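Local coordinates for protein transcriptional regulator of the TetR/AcrR family (Thermobifida fusca YX, PDB 3DCF) that probably binds cis-regulatory DNA through an N-terminal helix-turn-helix domain and regulates transcription, most likely as a repressor of the TetR/AcrR family, at residues I37-T41 with V78-I82; A90-H95 with E150-M155; H115-L120 with A184-Y188; T127-N131 with M144-E148. All coordinates share one frame. Residues are numbered along the deposited sequence.

Contact 1: I37-T41 with V78-I82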
loop_
_atom_site.group_PDB
_atom_site.type_symbol
_atom_site.label_atom_id
_atom_site.label_comp_id
_atom_site.label_asym_id
_atom_site.label_seq_id
_atom_site.Cartn_x
_atom_site.Cartn_y
_atom_site.Cartn_z
ATOM N N ILE A 37 -7.192 -16.264 -23.959
ATOM C CA ILE A 37 -6.765 -15.215 -23.002
ATOM C C ILE A 37 -6.668 -13.833 -23.692
ATOM O O ILE A 37 -7.135 -12.836 -23.141
ATOM C CB ILE A 37 -5.416 -15.563 -22.273
ATOM C CG1 ILE A 37 -5.563 -16.812 -21.387
ATOM C CG2 ILE A 37 -4.949 -14.388 -21.388
ATOM C CD1 ILE A 37 -4.226 -17.391 -20.912
ATOM N N LYS A 38 -6.083 -13.803 -24.890
ATOM C CA LYS A 38 -5.922 -12.568 -25.678
ATOM C C LYS A 38 -7.276 -11.981 -26.099
ATOM O O LYS A 38 -7.521 -10.774 -25.928
ATOM C CB LYS A 38 -5.043 -12.820 -26.913
ATOM N N VAL A 39 -8.150 -12.841 -26.631
ATOM C CA VAL A 39 -9.504 -12.440 -27.033
ATOM C C VAL A 39 -10.322 -11.930 -25.818
ATOM O O VAL A 39 -11.011 -10.914 -25.931
ATOM C CB VAL A 39 -10.232 -13.583 -27.808
ATOM C CG1 VAL A 39 -11.735 -13.290 -27.976
ATOM C CG2 VAL A 39 -9.555 -13.808 -29.175
ATOM N N ALA A 40 -10.214 -12.622 -24.675
ATOM C CA ALA A 40 -10.889 -12.219 -23.425
ATOM C C ALA A 40 -10.371 -10.862 -22.903
ATOM O O ALA A 40 -11.169 -10.043 -22.443
ATOM C CB ALA A 40 -10.739 -13.297 -22.348
ATOM N N THR A 41 -9.049 -10.644 -22.988
ATOM C CA THR A 41 -8.388 -9.372 -22.595
ATOM C C THR A 41 -8.884 -8.186 -23.445
ATOM O O THR A 41 -9.227 -7.132 -22.895
ATOM C CB THR A 41 -6.824 -9.452 -22.718
ATOM O OG1 THR A 41 -6.324 -10.539 -21.921
ATOM C CG2 THR A 41 -6.161 -8.142 -22.268
ATOM N N VAL A 78 -11.085 -17.145 -16.283
ATOM C CA VAL A 78 -10.427 -16.445 -17.404
ATOM C C VAL A 78 -9.642 -15.246 -16.862
ATOM O O VAL A 78 -8.509 -15.009 -17.288
ATOM C CB VAL A 78 -11.412 -15.957 -18.501
ATOM C CG1 VAL A 78 -10.654 -15.278 -19.625
ATOM C CG2 VAL A 78 -12.228 -17.125 -19.066
ATOM N N LEU A 79 -10.238 -14.515 -15.915
ATOM C CA LEU A 79 -9.568 -13.372 -15.296
ATOM C C LEU A 79 -8.294 -13.769 -14.512
ATOM O O LEU A 79 -7.294 -13.031 -14.558
ATOM C CB LEU A 79 -10.526 -12.573 -14.421
ATOM C CG LEU A 79 -10.031 -11.202 -13.919
ATOM C CD1 LEU A 79 -9.544 -10.258 -15.040
ATOM C CD2 LEU A 79 -11.149 -10.546 -13.123
ATOM N N PHE A 80 -8.324 -14.919 -13.824
ATOM C CA PHE A 80 -7.132 -15.454 -13.135
ATOM C C PHE A 80 -6.004 -15.715 -14.146
ATOM O O PHE A 80 -4.868 -15.275 -13.943
ATOM C CB PHE A 80 -7.456 -16.741 -12.358
ATOM C CG PHE A 80 -6.235 -17.424 -11.782
ATOM C CD1 PHE A 80 -5.618 -16.921 -10.628
ATOM C CD2 PHE A 80 -5.685 -18.558 -12.406
ATOM C CE1 PHE A 80 -4.456 -17.541 -10.094
ATOM C CE2 PHE A 80 -4.532 -19.191 -11.888
ATOM C CZ PHE A 80 -3.918 -18.685 -10.723
ATOM N N ALA A 81 -6.341 -16.431 -15.221
ATOM C CA ALA A 81 -5.418 -16.740 -16.312
ATOM C C ALA A 81 -4.735 -15.487 -16.891
ATOM O O ALA A 81 -3.531 -15.520 -17.143
ATOM C CB ALA A 81 -6.143 -17.506 -17.415
ATOM N N ILE A 82 -5.504 -14.406 -17.084
ATOM C CA ILE A 82 -4.970 -13.108 -17.575
ATOM C C ILE A 82 -3.976 -12.496 -16.575
ATOM O O ILE A 82 -2.897 -12.034 -16.977
ATOM C CB ILE A 82 -6.089 -12.053 -17.865
ATOM C CG1 ILE A 82 -6.979 -12.494 -19.028
ATOM C CG2 ILE A 82 -5.494 -10.672 -18.229
ATOM C CD1 ILE A 82 -8.262 -11.680 -19.129
#

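Contact 2: A90-H95 with E150-M155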
loop_
_atom_site.group_PDB
_atom_site.type_symbol
_atom_site.label_atom_id
_atom_site.label_comp_id
_atom_site.label_asym_id
_atom_site.label_seq_id
_atom_site.Cartn_x
_atom_site.Cartn_y
_atom_site.Cartn_z
ATOM N N ALA A 90 6.050 -10.323 -16.181
ATOM C CA ALA A 90 6.682 -9.296 -15.317
ATOM C C ALA A 90 7.836 -9.878 -14.494
ATOM O O ALA A 90 8.897 -9.258 -14.369
ATOM C CB ALA A 90 5.648 -8.641 -14.392
ATOM N N LEU A 91 7.624 -11.080 -13.971
ATOM C CA LEU A 91 8.628 -11.785 -13.182
ATOM C C LEU A 91 9.824 -12.252 -14.041
ATOM O O LEU A 91 10.952 -12.271 -13.534
ATOM C CB LEU A 91 7.952 -12.912 -12.389
ATOM C CG LEU A 91 8.746 -13.751 -11.388
ATOM C CD1 LEU A 91 7.861 -14.179 -10.202
ATOM C CD2 LEU A 91 9.403 -14.958 -12.106
ATOM N N GLU A 92 9.592 -12.599 -15.322
ATOM C CA GLU A 92 10.695 -12.953 -16.268
ATOM C C GLU A 92 11.578 -11.736 -16.592
ATOM O O GLU A 92 12.792 -11.861 -16.689
ATOM C CB GLU A 92 10.188 -13.562 -17.582
ATOM C CG GLU A 92 9.703 -15.011 -17.475
ATOM C CD GLU A 92 9.312 -15.634 -18.828
ATOM O OE1 GLU A 92 9.798 -15.178 -19.894
ATOM O OE2 GLU A 92 8.524 -16.607 -18.819
ATOM N N ARG A 93 10.945 -10.577 -16.787
ATOM C CA ARG A 93 11.661 -9.307 -16.982
ATOM C C ARG A 93 12.428 -8.887 -15.727
ATOM O O ARG A 93 13.448 -8.219 -15.833
ATOM C CB ARG A 93 10.714 -8.189 -17.411
ATOM C CG ARG A 93 10.080 -8.448 -18.776
ATOM C CD ARG A 93 9.379 -7.228 -19.339
ATOM N NE ARG A 93 8.359 -6.682 -18.436
ATOM C CZ ARG A 93 7.097 -7.111 -18.302
ATOM N NH1 ARG A 93 6.620 -8.146 -19.000
ATOM N NH2 ARG A 93 6.295 -6.498 -17.418
ATOM N N PHE A 94 11.940 -9.304 -14.554
ATOM C CA PHE A 94 12.588 -9.034 -13.260
ATOM C C PHE A 94 13.863 -9.903 -13.107
ATOM O O PHE A 94 14.943 -9.373 -12.786
ATOM C CB PHE A 94 11.594 -9.285 -12.109
ATOM C CG PHE A 94 11.826 -8.432 -10.901
ATOM C CD1 PHE A 94 11.435 -7.091 -10.914
ATOM C CD2 PHE A 94 12.393 -8.961 -9.738
ATOM C CE1 PHE A 94 11.619 -6.267 -9.790
ATOM C CE2 PHE A 94 12.590 -8.141 -8.596
ATOM C CZ PHE A 94 12.196 -6.789 -8.628
ATOM N N HIS A 95 13.733 -11.218 -13.343
ATOM C CA HIS A 95 14.877 -12.176 -13.292
ATOM C C HIS A 95 16.031 -11.814 -14.235
ATOM O O HIS A 95 17.199 -11.877 -13.826
ATOM C CB HIS A 95 14.451 -13.632 -13.601
ATOM C CG HIS A 95 13.987 -14.410 -12.407
ATOM N ND1 HIS A 95 12.658 -14.692 -12.161
ATOM C CD2 HIS A 95 14.688 -14.988 -11.400
ATOM C CE1 HIS A 95 12.561 -15.399 -11.048
ATOM N NE2 HIS A 95 13.778 -15.590 -10.566
ATOM N N GLU A 150 9.102 -14.620 -4.642
ATOM C CA GLU A 150 10.208 -14.604 -5.629
ATOM C C GLU A 150 10.747 -13.197 -5.865
ATOM O O GLU A 150 11.952 -13.021 -5.812
ATOM C CB GLU A 150 9.807 -15.228 -6.966
ATOM C CG GLU A 150 9.633 -16.738 -6.906
ATOM C CD GLU A 150 9.118 -17.339 -8.211
ATOM O OE1 GLU A 150 9.416 -16.779 -9.300
ATOM O OE2 GLU A 150 8.431 -18.393 -8.128
ATOM N N TYR A 151 9.856 -12.227 -6.129
ATOM C CA TYR A 151 10.214 -10.791 -6.286
ATOM C C TYR A 151 11.087 -10.275 -5.128
ATOM O O TYR A 151 12.142 -9.661 -5.341
ATOM C CB TYR A 151 8.959 -9.881 -6.308
ATOM C CG TYR A 151 8.290 -9.631 -7.638
ATOM C CD1 TYR A 151 8.877 -8.762 -8.578
ATOM C CD2 TYR A 151 7.020 -10.163 -7.926
ATOM C CE1 TYR A 151 8.252 -8.485 -9.812
ATOM C CE2 TYR A 151 6.378 -9.891 -9.151
ATOM C CZ TYR A 151 7.000 -9.056 -10.086
ATOM O OH TYR A 151 6.380 -8.791 -11.278
ATOM N N THR A 152 10.594 -10.522 -3.913
ATOM C CA THR A 152 11.233 -10.080 -2.673
ATOM C C THR A 152 12.608 -10.718 -2.483
ATOM O O THR A 152 13.575 -10.018 -2.199
ATOM C CB THR A 152 10.335 -10.385 -1.417
ATOM O OG1 THR A 152 8.981 -10.007 -1.678
ATOM C CG2 THR A 152 10.820 -9.633 -0.187
ATOM N N GLU A 153 12.685 -12.033 -2.677
ATOM C CA GLU A 153 13.937 -12.785 -2.492
ATOM C C GLU A 153 15.053 -12.414 -3.476
ATOM O O GLU A 153 16.214 -12.351 -3.061
ATOM C CB GLU A 153 13.667 -14.300 -2.421
ATOM C CG GLU A 153 12.957 -14.675 -1.088
ATOM C CD GLU A 153 12.309 -16.065 -1.057
ATOM O OE1 GLU A 153 12.586 -16.903 -1.946
ATOM O OE2 GLU A 153 11.498 -16.320 -0.134
ATOM N N ILE A 154 14.695 -12.137 -4.742
ATOM C CA ILE A 154 15.654 -11.668 -5.774
ATOM C C ILE A 154 16.288 -10.340 -5.330
ATOM O O ILE A 154 17.510 -10.182 -5.380
ATOM C CB ILE A 154 14.994 -11.465 -7.184
ATOM C CG1 ILE A 154 14.538 -12.795 -7.802
ATOM C CG2 ILE A 154 15.976 -10.830 -8.159
ATOM C CD1 ILE A 154 13.586 -12.626 -8.974
HETATM N N MSE A 155 15.445 -9.408 -4.887
HETATM C CA MSE A 155 15.913 -8.121 -4.401
HETATM C C MSE A 155 16.611 -8.197 -3.028
HETATM O O MSE A 155 17.539 -7.421 -2.791
HETATM C CB MSE A 155 14.779 -7.102 -4.407
HETATM C CG MSE A 155 15.212 -5.737 -3.929
HETATM SE SE MSE A 155 14.159 -4.296 -4.623
HETATM C CE MSE A 155 14.601 -4.501 -6.541
#

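Contact 3: H115-L120 with A184-Y188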
loop_
_atom_site.group_PDB
_atom_site.type_symbol
_atom_site.label_atom_id
_atom_site.label_comp_id
_atom_site.label_asym_id
_atom_site.label_seq_id
_atom_site.Cartn_x
_atom_site.Cartn_y
_atom_site.Cartn_z
ATOM N N HIS A 115 9.781 -2.170 -12.255
ATOM C CA HIS A 115 8.656 -2.521 -11.371
ATOM C C HIS A 115 7.564 -1.443 -11.354
ATOM O O HIS A 115 6.384 -1.761 -11.517
ATOM C CB HIS A 115 9.151 -2.839 -9.949
ATOM C CG HIS A 115 8.081 -3.340 -9.031
ATOM N ND1 HIS A 115 7.495 -4.582 -9.175
ATOM C CD2 HIS A 115 7.503 -2.776 -7.945
ATOM C CE1 HIS A 115 6.590 -4.754 -8.228
ATOM N NE2 HIS A 115 6.574 -3.672 -7.469
ATOM N N THR A 116 7.978 -0.185 -11.214
ATOM C CA THR A 116 7.061 0.971 -11.212
ATOM C C THR A 116 6.377 1.160 -12.567
ATOM O O THR A 116 5.176 1.432 -12.605
ATOM C CB THR A 116 7.786 2.268 -10.810
ATOM O OG1 THR A 116 8.630 2.010 -9.682
ATOM C CG2 THR A 116 6.776 3.362 -10.451
ATOM N N ARG A 117 7.144 1.033 -13.664
ATOM C CA ARG A 117 6.596 1.061 -15.047
ATOM C C ARG A 117 5.497 0.011 -15.208
ATOM O O ARG A 117 4.441 0.305 -15.765
ATOM C CB ARG A 117 7.673 0.804 -16.130
ATOM C CG ARG A 117 8.483 2.016 -16.609
ATOM C CD ARG A 117 9.310 1.667 -17.885
ATOM N NE ARG A 117 10.390 0.692 -17.642
ATOM C CZ ARG A 117 11.118 0.045 -18.577
ATOM N NH1 ARG A 117 10.899 0.207 -19.890
ATOM N NH2 ARG A 117 12.074 -0.806 -18.188
ATOM N N THR A 118 5.764 -1.204 -14.722
ATOM C CA THR A 118 4.799 -2.305 -14.784
ATOM C C THR A 118 3.546 -2.008 -13.960
ATOM O O THR A 118 2.451 -2.384 -14.391
ATOM C CB THR A 118 5.418 -3.649 -14.331
ATOM O OG1 THR A 118 6.642 -3.856 -15.041
ATOM C CG2 THR A 118 4.468 -4.834 -14.587
ATOM N N ILE A 119 3.705 -1.348 -12.798
ATOM C CA ILE A 119 2.553 -0.967 -11.942
ATOM C C ILE A 119 1.629 0.032 -12.674
ATOM O O ILE A 119 0.417 -0.221 -12.797
ATOM C CB ILE A 119 2.962 -0.355 -10.544
ATOM C CG1 ILE A 119 3.774 -1.327 -9.666
ATOM C CG2 ILE A 119 1.732 0.075 -9.754
ATOM C CD1 ILE A 119 3.118 -2.642 -9.363
ATOM N N LEU A 120 2.219 1.132 -13.166
ATOM C CA LEU A 120 1.474 2.208 -13.873
ATOM C C LEU A 120 0.763 1.750 -15.163
ATOM O O LEU A 120 -0.254 2.342 -15.551
ATOM C CB LEU A 120 2.387 3.415 -14.161
ATOM C CG LEU A 120 3.024 4.114 -12.948
ATOM C CD1 LEU A 120 3.914 5.242 -13.427
ATOM C CD2 LEU A 120 1.993 4.631 -11.932
ATOM N N ALA A 184 6.953 1.932 -4.594
ATOM C CA ALA A 184 6.591 1.760 -6.012
ATOM C C ALA A 184 5.137 1.294 -6.182
ATOM O O ALA A 184 4.411 1.838 -7.009
ATOM C CB ALA A 184 7.537 0.765 -6.690
ATOM N N ILE A 185 4.731 0.301 -5.383
ATOM C CA ILE A 185 3.373 -0.283 -5.421
ATOM C C ILE A 185 2.259 0.718 -5.050
ATOM O O ILE A 185 1.252 0.790 -5.741
ATOM C CB ILE A 185 3.282 -1.559 -4.511
ATOM C CG1 ILE A 185 4.180 -2.689 -5.047
ATOM C CG2 ILE A 185 1.831 -2.081 -4.420
ATOM C CD1 ILE A 185 4.502 -3.786 -4.039
ATOM N N TRP A 186 2.474 1.523 -4.011
ATOM C CA TRP A 186 1.465 2.509 -3.502
ATOM C C TRP A 186 0.893 3.474 -4.554
ATOM O O TRP A 186 -0.196 4.030 -4.370
ATOM C CB TRP A 186 2.040 3.302 -2.325
ATOM C CG TRP A 186 1.030 4.006 -1.472
ATOM C CD1 TRP A 186 0.843 5.356 -1.352
ATOM C CD2 TRP A 186 0.070 3.387 -0.608
ATOM N NE1 TRP A 186 -0.172 5.615 -0.455
ATOM C CE2 TRP A 186 -0.669 4.428 0.013
ATOM C CE3 TRP A 186 -0.245 2.045 -0.298
ATOM C CZ2 TRP A 186 -1.705 4.176 0.934
ATOM C CZ3 TRP A 186 -1.286 1.787 0.626
ATOM C CH2 TRP A 186 -1.997 2.856 1.232
ATOM N N THR A 187 1.639 3.673 -5.648
ATOM C CA THR A 187 1.174 4.438 -6.813
ATOM C C THR A 187 -0.218 4.006 -7.314
ATOM O O THR A 187 -0.955 4.865 -7.811
ATOM C CB THR A 187 2.162 4.341 -7.991
ATOM O OG1 THR A 187 2.357 2.968 -8.331
ATOM C CG2 THR A 187 3.521 4.966 -7.652
ATOM N N TYR A 188 -0.589 2.717 -7.165
ATOM C CA TYR A 188 -1.920 2.244 -7.614
ATOM C C TYR A 188 -3.082 2.926 -6.875
ATOM O O TYR A 188 -4.157 3.060 -7.443
ATOM C CB TYR A 188 -2.073 0.694 -7.628
ATOM C CG TYR A 188 -2.523 -0.008 -6.341
ATOM C CD1 TYR A 188 -3.895 -0.102 -5.996
ATOM C CD2 TYR A 188 -1.595 -0.647 -5.502
ATOM C CE1 TYR A 188 -4.313 -0.779 -4.812
ATOM C CE2 TYR A 188 -2.000 -1.326 -4.329
ATOM C CZ TYR A 188 -3.350 -1.394 -3.994
ATOM O OH TYR A 188 -3.693 -2.061 -2.847
#

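Contact 4: T127-N131 with M144-E148. Unlike the reference sequence in segment 127-131: Leu-128 (reference Val).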
loop_
_atom_site.group_PDB
_atom_site.type_symbol
_atom_site.label_atom_id
_atom_site.label_comp_id
_atom_site.label_asym_id
_atom_site.label_seq_id
_atom_site.Cartn_x
_atom_site.Cartn_y
_atom_site.Cartn_z
ATOM N N THR A 127 -4.731 -3.351 -8.288
ATOM C CA THR A 127 -5.892 -3.179 -7.377
ATOM C C THR A 127 -6.558 -4.545 -7.143
ATOM O O THR A 127 -6.960 -4.864 -6.017
ATOM C CB THR A 127 -6.953 -2.185 -7.955
ATOM O OG1 THR A 127 -6.330 -0.927 -8.254
ATOM C CG2 THR A 127 -8.137 -1.976 -6.981
ATOM N N LEU A 128 -6.651 -5.331 -8.224
ATOM C CA LEU A 128 -7.184 -6.701 -8.211
ATOM C C LEU A 128 -6.256 -7.663 -7.428
ATOM O O LEU A 128 -6.746 -8.566 -6.745
ATOM C CB LEU A 128 -7.401 -7.198 -9.658
ATOM C CG LEU A 128 -8.166 -8.476 -9.969
ATOM C CD1 LEU A 128 -9.630 -8.334 -9.571
ATOM C CD2 LEU A 128 -8.053 -8.763 -11.459
ATOM N N PHE A 129 -4.935 -7.459 -7.516
ATOM C CA PHE A 129 -3.946 -8.306 -6.823
ATOM C C PHE A 129 -3.983 -8.172 -5.282
ATOM O O PHE A 129 -3.898 -9.193 -4.581
ATOM C CB PHE A 129 -2.518 -8.006 -7.335
ATOM C CG PHE A 129 -1.505 -9.093 -7.047
ATOM C CD1 PHE A 129 -0.840 -9.159 -5.813
ATOM C CD2 PHE A 129 -1.180 -10.041 -8.032
ATOM C CE1 PHE A 129 0.121 -10.180 -5.549
ATOM C CE2 PHE A 129 -0.217 -11.063 -7.780
ATOM C CZ PHE A 129 0.429 -11.131 -6.539
ATOM N N TYR A 130 -4.130 -6.941 -4.772
ATOM C CA TYR A 130 -4.060 -6.642 -3.308
ATOM C C TYR A 130 -5.365 -6.431 -2.503
ATOM O O TYR A 130 -5.304 -6.429 -1.270
ATOM C CB TYR A 130 -3.121 -5.440 -3.081
ATOM C CG TYR A 130 -1.696 -5.688 -3.545
ATOM C CD1 TYR A 130 -0.862 -6.578 -2.848
ATOM C CD2 TYR A 130 -1.168 -5.032 -4.666
ATOM C CE1 TYR A 130 0.465 -6.821 -3.257
ATOM C CE2 TYR A 130 0.160 -5.265 -5.087
ATOM C CZ TYR A 130 0.971 -6.161 -4.372
ATOM O OH TYR A 130 2.269 -6.405 -4.759
ATOM N N ASN A 131 -6.513 -6.250 -3.168
ATOM C CA ASN A 131 -7.824 -6.065 -2.487
ATOM C C ASN A 131 -8.630 -7.356 -2.406
ATOM O O ASN A 131 -8.069 -8.456 -2.417
ATOM C CB ASN A 131 -8.659 -4.996 -3.191
ATOM C CG ASN A 131 -7.989 -3.629 -3.192
ATOM O OD1 ASN A 131 -6.761 -3.521 -3.106
ATOM N ND2 ASN A 131 -8.794 -2.579 -3.303
HETATM N N MSE A 144 -0.226 -16.906 -5.913
HETATM C CA MSE A 144 0.070 -15.464 -5.829
HETATM C C MSE A 144 1.093 -15.160 -4.736
HETATM O O MSE A 144 2.003 -14.355 -4.967
HETATM C CB MSE A 144 -1.187 -14.612 -5.597
HETATM C CG MSE A 144 -2.254 -14.669 -6.678
HETATM SE SE MSE A 144 -1.657 -14.245 -8.490
HETATM C CE MSE A 144 -0.785 -15.996 -9.037
ATOM N N ARG A 145 0.953 -15.800 -3.568
ATOM C CA ARG A 145 1.930 -15.641 -2.467
ATOM C C ARG A 145 3.334 -16.106 -2.878
ATOM O O ARG A 145 4.316 -15.443 -2.534
ATOM C CB ARG A 145 1.480 -16.351 -1.174
ATOM C CG ARG A 145 0.141 -15.876 -0.551
ATOM C CD ARG A 145 0.060 -14.367 -0.190
ATOM N NE ARG A 145 -0.043 -13.499 -1.368
ATOM C CZ ARG A 145 -1.164 -13.168 -2.025
ATOM N NH1 ARG A 145 -2.368 -13.601 -1.640
ATOM N NH2 ARG A 145 -1.080 -12.374 -3.100
ATOM N N LYS A 146 3.416 -17.209 -3.630
ATOM C CA LYS A 146 4.690 -17.729 -4.131
ATOM C C LYS A 146 5.382 -16.747 -5.086
ATOM O O LYS A 146 6.598 -16.591 -5.001
ATOM C CB LYS A 146 4.493 -19.098 -4.800
ATOM C CG LYS A 146 5.750 -19.762 -5.433
ATOM C CD LYS A 146 5.519 -21.260 -5.765
ATOM C CE LYS A 146 4.343 -21.499 -6.756
ATOM N NZ LYS A 146 3.999 -22.941 -6.996
ATOM N N ARG A 147 4.619 -16.080 -5.963
ATOM C CA ARG A 147 5.201 -15.105 -6.917
ATOM C C ARG A 147 5.679 -13.838 -6.192
ATOM O O ARG A 147 6.732 -13.315 -6.546
ATOM C CB ARG A 147 4.276 -14.744 -8.095
ATOM C CG ARG A 147 3.569 -15.917 -8.827
ATOM C CD ARG A 147 4.384 -17.231 -8.989
ATOM N NE ARG A 147 5.529 -17.079 -9.878
ATOM C CZ ARG A 147 5.492 -17.126 -11.215
ATOM N NH1 ARG A 147 4.351 -17.312 -11.892
ATOM N NH2 ARG A 147 6.624 -16.970 -11.900
ATOM N N GLU A 148 4.911 -13.355 -5.201
ATOM C CA GLU A 148 5.332 -12.224 -4.339
ATOM C C GLU A 148 6.672 -12.544 -3.648
ATOM O O GLU A 148 7.552 -11.680 -3.589
ATOM C CB GLU A 148 4.310 -11.885 -3.232
ATOM C CG GLU A 148 3.035 -11.123 -3.623
ATOM C CD GLU A 148 2.361 -10.402 -2.403
ATOM O OE1 GLU A 148 3.044 -9.658 -1.659
ATOM O OE2 GLU A 148 1.137 -10.535 -2.201
HETATM O O HOH W 1 -3.942 -11.921 -4.611
HETATM O O HOH W 2 3.880 -7.218 -2.679
#

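Contact 1: I37-T41 with V78-I82
Ile-37 lies against Ile-82, with its CG2 3.6 Å from CG1 of Ile-82. Its CD1 reaches on to Ala-81, 4.0 Å from CB. These are van der Waals contacts between branched and small apolar side chains. One helical turn later, Ala-40 points at the second helix. Its CB meets CG1 of Val-78 at 3.4 Å, and CD1 of Ile-82 lies 4.4 Å from the same CB. Ile-82 therefore touches both Ile-37 and Ala-40. Thr-41 closes the exposed side, with OG1 3.6 Å from CG1 of Ile-82. That hydroxyl is already used within its own helix. OG1 of Thr-41 donates to O of Ile-37 at 2.7 Å, so the threonine can border an apolar patch without a polar partner across it. The two helical segments cross at -103°, close to perpendicular, with their axes 9.9 Å apart at the nearest point. A steep crossing keeps the patch compact, and the two segments bury only 247 Å² together. The nearest CA atoms, those of Ile-37 and Ile-82, are 6.1 Å apart. The contact belongs to the TetR-family DNA-binding domain. It joins helix 31-46 to the start of the long helix 75-98. Helix 54-61, within the predicted helix-turn-helix, packs beside both: Ile-57 touches Ala-40 and Leu-54 touches Val-78. Phe-72 touches both Val-78 and Ala-81.

Contact 2: A90-H95 with E150-M155
Aromatic contacts dominate this pairing of two nearly parallel helical segments, whose axes run 10.8 Å apart at 9°. The edge of Tyr-151 points at the face of Phe-94 in a T-shaped stack. The ring centroids are 4.8 Å apart and the planes meet at 70°. Tyr-151 makes a second edge-to-face pair with His-115 of helix 104-121. A CH-pi interaction adds to this. CD1 of Ile-154 sits over the face of His-95, 3.5 Å from the ring centroid.

Apolar packing fills the space between. CD1 of Ile-154 also touches the edge of Phe-94, 3.9 Å from CD2. CE of the selenomethionine Met-155 lies 3.9 Å from CZ of Phe-94. Leu-111 of helix 104-121 touches both Phe-94 and Met-155, so a third helix continues this core.

Polar atoms meet mostly carbon. OH of Tyr-151 lies 3.2 Å from CB of Ala-90, and OE1 of Glu-150 lies 3.2 Å from CD1 of Leu-91. ND1 of His-95 donates to O of Leu-91 at 3.3 Å, a long bond inside its own helix.

The two segments bury 482 Å² without a direct hydrogen bond or salt bridge between them. The contact between helix 75-98 and helix 138-164 here is therefore one of apolar and ring packing, not of charge pairing, within the helical core of a TetR-type regulator.

Contact 3: H115-L120 with A184-Y188
Segment 115-120 is regular helix, while segment 184-188 runs from helix 173-185 into the weakly bonded helix 187-190. The backbones come close at Thr-116 and Ala-184, whose CA atoms are 5.3 Å apart. The CA atoms of Ile-119 and Ile-185 follow at 6.6 Å. A single knob-into-hole contact lies here, inside the all-helical C-terminal domain of the TetR fold. Ile-119 is the knob. Its side chain sits among Ala-184, Ile-185, Thr-187 and Tyr-188. CD1 of Ile-119 lies 4.4 Å from CG1 of Ile-185. Small Ala-184 allows the close approach, with its CB 3.4 Å from OG1 of Thr-116. That hydroxyl bonds to O of Leu-112 in its own helix. The edge of the His-115 ring borders the same patch: CD2 is 3.8 Å from CB of Ala-184, and NE2 is 3.5 Å from CG1 of Ile-185. Leu-120 extends the packing, with CD2 4.0 Å from CB of Thr-187. Val-203 of helix 199-212 touches both Thr-116 and Leu-120. Trp-186 points away from 115-120 and makes an edge-to-face pair with Tyr-130 of the second subunit. OG1 of Thr-187 donates to O of Ala-184 at 2.7 Å and lies 3.3 Å from CG2 of Ile-119.

Contact 4: T127-N131 with M144-E148
Two water molecules bridge these segments, which share no direct hydrogen bond. Water 1 donates to O of Phe-129 at 2.7 Å and accepts from NH2 of Arg-145 at 3.3 Å. Water 2 lies 2.8 Å from OH of Tyr-130 and donates to OE1 of Glu-148, also at 2.8 Å. The carbonyl of Phe-129 is near the end of its helix, where it can take a water as partner.

The direct contact centres on the Phe-129 ring. SE of the selenomethionine Met-144 is 3.6 Å from CE2 of Phe-129, a Met-aromatic contact that approaches the ring obliquely. CE1 of Phe-129 lies 3.5 Å from NH2 of Arg-145 and 3.5 Å from OE2 of Glu-148. The carboxylate oxygen meets the ring at its edge. Arg-145 and Glu-148 are paired on their own helix by a salt bridge, NH2 to OE2 at 3.0 Å. The phenylalanine thus packs beside an ion pair as well as the selenium. Tyr-130 adds a looser touch, with CE1 3.9 Å from OE2 of Glu-148.

The contact joins short helix 123-130 to the long helix 138-164 in the C-terminal domain. Leu-128, which differs from the reference sequence, and Met-144 both touch helix 75-98. Tyr-130 reaches the subunit interface, where it pairs edge-to-face with Trp-186 of the second subunit and packs on Arg-189 of that subunit.

How the contacts relate
From the N terminus, contact 1 closes first, tying helix 31-46 to helix 75-98 around the predicted helix-turn-helix. It is finished before the others open. Further along helix 75-98, contact 2 opens and closes on helix 138-164. Contact 3 starts inside that loop and ends beyond it, so the two cross. Contact 4 is nested in the loops of both. Contacts 2, 3 and 4 touch one another and join helices 75-98, 104-121, 123-130, 138-164, 173-185 and 187-190. Leu-79 on Leu-128 and Phe-80 on Met-144 bring contact 1 against contact 4, linking the DNA-binding and C-terminal domains. Contacts 3 and 4 both reach the second subunit.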